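Local coordinates for glucose 1-dehydrogenase (Haloferax mediterranei, PDB 2B5W), which catalyses the NAD(P)+-dependent, zinc-requiring oxidation of D-glucose, and of several other aldoses, with a preference for NADP+, at residues A[327-332]-A[345-350]; A[32-37]-A[351-356]. The protein carries 1 engineered substitution. All coordinates share one frame; numbering follows the deposited sequence.

Interaction 1: residues A[327-332]-A[345-350]; sequences LVTGVH and DTTIKT. With K (potassium ion), chain D.
Leu327 and Ile348 cross at about a right angle, Leu327 CD1 resting 3.8 Å from Ile348 CG2. The other branch of the isoleucine meets the methyl of Thr329, whose CG2 lies 3.9 Å from Ile348 CG1. A beta-branched residue suits the place because CG2 serves the leucine and CG1 the threonine; replacing it by an alanine would probably cost Leu327 CD1 its contact with CG2, thin the cover over Thr329 CG2 and open a gap toward Leu186 and Ile217. Thr329 suits its place by having two unlike branches. Its OG1, set between the backbone N and the carbonyl carbon (chi1 50°), accepts a nearly straight bond from Ile348 N at 2.9 Å (165°). The side chains of Leu327 and Lys349 run alongside each other in the same direction, next to the bond from Lys349 N to Leu327 O (3.1 Å). Thr329 N returns a bond to Lys349 O at 2.9 Å. Parallel pairing then shifts by one residue between Val328 and Gly330, a beta bulge. Thr347 O binds potassium at 2.7 Å, together with Asp344 O. Two residues on, the Lys349 ammonium forms a salt bridge with the zinc ligand Glu64 and probably offsets part of its negative charge.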
loop_
_atom_site.group_PDB
_atom_site.type_symbol
_atom_site.label_atom_id
_atom_site.label_comp_id
_atom_site.label_asym_id
_atom_site.label_seq_id
_atom_site.Cartn_x
_atom_site.Cartn_y
_atom_site.Cartn_z
ATOM N N LEU A 327 11.006 -29.013 -5.125
ATOM C CA LEU A 327 10.685 -28.238 -3.945
ATOM C C LEU A 327 10.611 -29.083 -2.689
ATOM O O LEU A 327 11.110 -28.675 -1.642
ATOM C CB LEU A 327 9.343 -27.508 -4.156
ATOM C CG LEU A 327 8.915 -26.590 -2.989
ATOM C CD1 LEU A 327 9.655 -25.296 -3.025
ATOM C CD2 LEU A 327 7.383 -26.364 -3.042
ATOM N N VAL A 328 9.945 -30.225 -2.807
ATOM C CA VAL A 328 9.691 -31.122 -1.670
ATOM C C VAL A 328 10.870 -32.100 -1.549
ATOM O O VAL A 328 10.980 -33.107 -2.263
ATOM C CB VAL A 328 8.336 -31.826 -1.786
ATOM C CG1 VAL A 328 8.114 -32.691 -0.538
ATOM C CG2 VAL A 328 7.225 -30.799 -1.893
ATOM N N THR A 329 11.762 -31.748 -0.642
ATOM C CA THR A 329 13.015 -32.471 -0.497
ATOM C C THR A 329 12.905 -33.661 0.411
ATOM O O THR A 329 13.782 -34.540 0.375
ATOM C CB THR A 329 14.145 -31.538 -0.067
ATOM O OG1 THR A 329 13.768 -30.762 1.057
ATOM C CG2 THR A 329 14.490 -30.500 -1.138
ATOM N N GLY A 330 11.836 -33.740 1.204
ATOM C CA GLY A 330 11.620 -34.919 2.025
ATOM C C GLY A 330 10.240 -35.016 2.627
ATOM O O GLY A 330 9.798 -34.063 3.246
ATOM N N VAL A 331 9.588 -36.151 2.438
ATOM C CA VAL A 331 8.388 -36.503 3.146
ATOM C C VAL A 331 8.786 -37.682 4.041
ATOM O O VAL A 331 9.319 -38.688 3.561
ATOM C CB VAL A 331 7.249 -36.875 2.225
ATOM C CG1 VAL A 331 6.028 -37.189 3.047
ATOM C CG2 VAL A 331 6.918 -35.681 1.296
ATOM N N HIS A 332 8.573 -37.514 5.329
ATOM C CA HIS A 332 9.060 -38.440 6.335
ATOM C C HIS A 332 7.922 -39.076 7.055
ATOM O O HIS A 332 7.019 -38.395 7.554
ATOM C CB HIS A 332 9.945 -37.692 7.299
ATOM C CG HIS A 332 11.156 -37.136 6.637
ATOM N ND1 HIS A 332 11.227 -35.842 6.160
ATOM C CD2 HIS A 332 12.321 -37.732 6.292
ATOM C CE1 HIS A 332 12.407 -35.659 5.589
ATOM N NE2 HIS A 332 13.083 -36.790 5.644
ATOM N N ASP A 345 20.801 -26.089 4.159
ATOM C CA ASP A 345 20.571 -25.510 2.838
ATOM C C ASP A 345 19.961 -26.485 1.833
ATOM O O ASP A 345 19.280 -26.049 0.902
ATOM C CB ASP A 345 21.860 -24.937 2.246
ATOM C CG ASP A 345 22.361 -23.729 2.976
ATOM O OD1 ASP A 345 21.653 -23.198 3.873
ATOM O OD2 ASP A 345 23.494 -23.253 2.713
ATOM N N THR A 346 20.236 -27.791 1.960
ATOM C CA THR A 346 19.632 -28.759 1.047
ATOM C C THR A 346 18.202 -29.170 1.385
ATOM O O THR A 346 17.613 -29.993 0.650
ATOM C CB THR A 346 20.464 -30.032 0.951
ATOM O OG1 THR A 346 20.608 -30.609 2.249
ATOM C CG2 THR A 346 21.845 -29.732 0.460
ATOM N N THR A 347 17.675 -28.647 2.500
ATOM C CA THR A 347 16.298 -28.914 2.919
ATOM C C THR A 347 15.492 -27.741 2.461
ATOM O O THR A 347 15.786 -26.627 2.818
ATOM C CB THR A 347 16.225 -29.067 4.426
ATOM O OG1 THR A 347 17.091 -30.147 4.833
ATOM C CG2 THR A 347 14.860 -29.524 4.845
ATOM N N ILE A 348 14.516 -27.969 1.590
ATOM C CA ILE A 348 13.702 -26.854 1.116
ATOM C C ILE A 348 12.319 -26.960 1.755
ATOM O O ILE A 348 12.006 -26.193 2.646
ATOM C CB ILE A 348 13.645 -26.807 -0.397
ATOM C CG1 ILE A 348 15.062 -26.635 -0.953
ATOM C CG2 ILE A 348 12.723 -25.652 -0.848
ATOM C CD1 ILE A 348 15.139 -26.716 -2.440
ATOM N N LYS A 349 11.505 -27.890 1.294
ATOM C CA LYS A 349 10.218 -28.158 1.906
ATOM C C LYS A 349 10.092 -29.615 2.330
ATOM O O LYS A 349 10.372 -30.497 1.541
ATOM C CB LYS A 349 9.096 -27.859 0.912
ATOM C CG LYS A 349 7.722 -28.043 1.461
ATOM C CD LYS A 349 7.471 -26.942 2.484
ATOM C CE LYS A 349 6.108 -26.955 3.031
ATOM N NZ LYS A 349 6.035 -25.854 4.015
ATOM N N THR A 350 9.623 -29.825 3.550
ATOM C CA THR A 350 9.421 -31.160 4.103
ATOM C C THR A 350 8.042 -31.291 4.654
ATOM O O THR A 350 7.363 -30.299 4.872
ATOM C CB THR A 350 10.387 -31.450 5.234
ATOM O OG1 THR A 350 10.167 -30.527 6.305
ATOM C CG2 THR A 350 11.860 -31.261 4.819
HETATM K K K D . 16.628 -24.531 4.274
#

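Interaction 2: residues A[32-37]-A[351-356]; sequences TLRVGV and AIEFST
Arg34 turns the NE/NH2 side of its guanidinium to Glu353, and both nitrogens donate to OE2, with Arg34 NE 2.8 Å from Glu353 OE2. That oxygen sits in the guanidinium plane, yet both donors come from one face of the carboxylate, whose plane is turned 40° from the guanidinium. With CG anti to its backbone N (chi1 -180°), Glu353 continues extended toward the arginine. The two residues are directly opposed as a non-hydrogen-bonded pair with side chains on the same face of the sheet, so two long, oppositely charged chains can reach each other; Arg34 NH1 has a second partner in Glu144 O.

Backbone bonds join Val35 and Ile352 in both directions, the one from Ile352 N to Val35 O measuring 2.9 Å. Further along, Leu33 O accepts from Phe354 N at 2.8 Å and more weakly from Ser355 N. The two strands are antiparallel, and strand 27-37 belongs to the GroES-like domain of the zinc-containing alcohol dehydrogenases, so the chain's last strand returns to this catalytic domain after the intervening Rossmann fold. On its other side, strand 27-37 has a classic beta bulge, with Leu33 and Arg34 both facing Val66. At the non-hydrogen-bonded pair Gly36 and Ala351 the CA atoms are 4.0 Å apart, and Ala351 CB lies against Gly36 CA.

A side-chain bond follows: Ser355 OG donates to Thr32 O at 2.7 Å, tilted from the carbonyl plane; a short hydroxyl can reach this carbonyl where the strand has given way to loop, and it is also bonded by Arg31 NH2.

Apolar contacts gather at Phe354. Its side chain extends next to that of Thr32, with Thr32 CG2 3.8 Å from Phe354 CD1, while Val35 CG2 approaches Phe354 CE1 at 4.1 Å.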
loop_
_atom_site.group_PDB
_atom_site.type_symbol
_atom_site.label_atom_id
_atom_site.label_comp_id
_atom_site.label_asym_id
_atom_site.label_seq_id
_atom_site.Cartn_x
_atom_site.Cartn_y
_atom_site.Cartn_z
ATOM N N THR A 32 -5.389 -37.310 9.806
ATOM C CA THR A 32 -4.267 -36.596 9.190
ATOM C C THR A 32 -3.520 -37.456 8.189
ATOM O O THR A 32 -3.176 -38.607 8.478
ATOM C CB THR A 32 -3.323 -36.119 10.273
ATOM O OG1 THR A 32 -4.090 -35.344 11.206
ATOM C CG2 THR A 32 -2.254 -35.224 9.719
ATOM N N LEU A 33 -3.282 -36.903 6.998
ATOM C CA LEU A 33 -2.482 -37.579 5.965
ATOM C C LEU A 33 -1.046 -37.061 6.087
ATOM O O LEU A 33 -0.160 -37.800 6.479
ATOM C CB LEU A 33 -3.048 -37.344 4.557
ATOM C CG LEU A 33 -4.414 -37.973 4.352
ATOM C CD1 LEU A 33 -5.050 -37.353 3.124
ATOM C CD2 LEU A 33 -4.318 -39.459 4.177
ATOM N N ARG A 34 -0.812 -35.782 5.758
ATOM C CA ARG A 34 0.518 -35.156 5.810
ATOM C C ARG A 34 0.435 -33.757 6.363
ATOM O O ARG A 34 -0.566 -33.071 6.169
ATOM C CB ARG A 34 1.150 -35.100 4.414
ATOM C CG ARG A 34 1.530 -36.469 3.873
ATOM C CD ARG A 34 1.865 -36.434 2.385
ATOM N NE ARG A 34 2.401 -37.726 1.987
ATOM C CZ ARG A 34 3.159 -37.896 0.941
ATOM N NH1 ARG A 34 3.393 -36.895 0.112
ATOM N NH2 ARG A 34 3.677 -39.113 0.694
ATOM N N VAL A 35 1.483 -33.317 7.047
ATOM C CA VAL A 35 1.574 -31.960 7.565
ATOM C C VAL A 35 2.934 -31.408 7.204
ATOM O O VAL A 35 3.966 -32.030 7.458
ATOM C CB VAL A 35 1.374 -31.890 9.093
ATOM C CG1 VAL A 35 1.346 -30.456 9.552
ATOM C CG2 VAL A 35 0.136 -32.622 9.495
ATOM N N GLY A 36 2.956 -30.271 6.536
ATOM C CA GLY A 36 4.168 -29.603 6.163
ATOM C C GLY A 36 4.846 -28.862 7.290
ATOM O O GLY A 36 4.260 -28.595 8.334
ATOM N N VAL A 37 6.117 -28.558 7.070
ATOM C CA VAL A 37 6.944 -27.773 7.981
ATOM C C VAL A 37 7.428 -26.541 7.218
ATOM O O VAL A 37 7.772 -26.612 6.046
ATOM C CB VAL A 37 8.123 -28.610 8.441
ATOM C CG1 VAL A 37 9.088 -27.796 9.298
ATOM C CG2 VAL A 37 7.654 -29.855 9.205
ATOM N N ALA A 351 7.636 -32.524 4.865
ATOM C CA ALA A 351 6.393 -32.843 5.522
ATOM C C ALA A 351 6.559 -34.139 6.289
ATOM O O ALA A 351 7.472 -34.901 6.025
ATOM C CB ALA A 351 5.259 -33.001 4.516
ATOM N N ILE A 352 5.634 -34.376 7.215
ATOM C CA ILE A 352 5.502 -35.624 7.944
ATOM C C ILE A 352 4.221 -36.316 7.522
ATOM O O ILE A 352 3.158 -35.715 7.518
ATOM C CB ILE A 352 5.471 -35.376 9.453
ATOM C CG1 ILE A 352 6.788 -34.698 9.878
ATOM C CG2 ILE A 352 5.267 -36.704 10.209
ATOM C CD1 ILE A 352 6.756 -34.061 11.254
ATOM N N GLU A 353 4.332 -37.592 7.196
ATOM C CA GLU A 353 3.213 -38.417 6.803
ATOM C C GLU A 353 2.721 -39.217 8.001
ATOM O O GLU A 353 3.448 -40.074 8.516
ATOM C CB GLU A 353 3.604 -39.358 5.671
ATOM C CG GLU A 353 2.452 -40.253 5.216
ATOM C CD GLU A 353 2.755 -40.941 3.933
ATOM O OE1 GLU A 353 3.381 -42.010 3.977
ATOM O OE2 GLU A 353 2.318 -40.426 2.889
ATOM N N PHE A 354 1.498 -38.959 8.393
ATOM C CA PHE A 354 0.801 -39.688 9.457
ATOM C C PHE A 354 0.054 -40.930 8.979
ATOM O O PHE A 354 -0.071 -41.928 9.708
ATOM C CB PHE A 354 -0.148 -38.750 10.204
ATOM C CG PHE A 354 0.568 -37.792 11.098
ATOM C CD1 PHE A 354 1.195 -36.677 10.575
ATOM C CD2 PHE A 354 0.647 -38.024 12.457
ATOM C CE1 PHE A 354 1.901 -35.812 11.402
ATOM C CE2 PHE A 354 1.364 -37.150 13.277
ATOM C CZ PHE A 354 1.986 -36.070 12.734
ATOM N N SER A 355 -0.443 -40.869 7.745
ATOM C CA SER A 355 -1.204 -41.959 7.163
ATOM C C SER A 355 -1.349 -41.746 5.670
ATOM O O SER A 355 -1.093 -40.653 5.165
ATOM C CB SER A 355 -2.574 -42.046 7.812
ATOM O OG SER A 355 -3.481 -41.039 7.343
ATOM N N THR A 356 -1.719 -42.812 4.977
ATOM C CA THR A 356 -2.042 -42.765 3.562
ATOM C C THR A 356 -3.550 -42.856 3.379
ATOM O O THR A 356 -4.297 -43.256 4.275
ATOM C CB THR A 356 -1.356 -43.923 2.807
ATOM O OG1 THR A 356 -1.781 -45.148 3.379
ATOM C CG2 THR A 356 0.158 -43.959 3.011
#

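Overall arrangement
Strand 349-353 serves both contacts: interaction 1 pairs its start in parallel with strand 328-333, and interaction 2 pairs its later part antiparallel with strand 27-37, making three neighbouring strands of one sheet. Their centres are about 13 Å apart, and interaction 1 is nested in the long chain loop that interaction 2 closes. They meet directly where His332 O lies 2.8 Å from Glu353 N and where Lys349 NZ lies 2.8 Å from Val37 O, both probable hydrogen bonds. The Lys349 side chain is about 5 Å from the zinc and 6 Å from bound NADP, nearest atoms, whereas Gly36 is about 7 Å from the zinc.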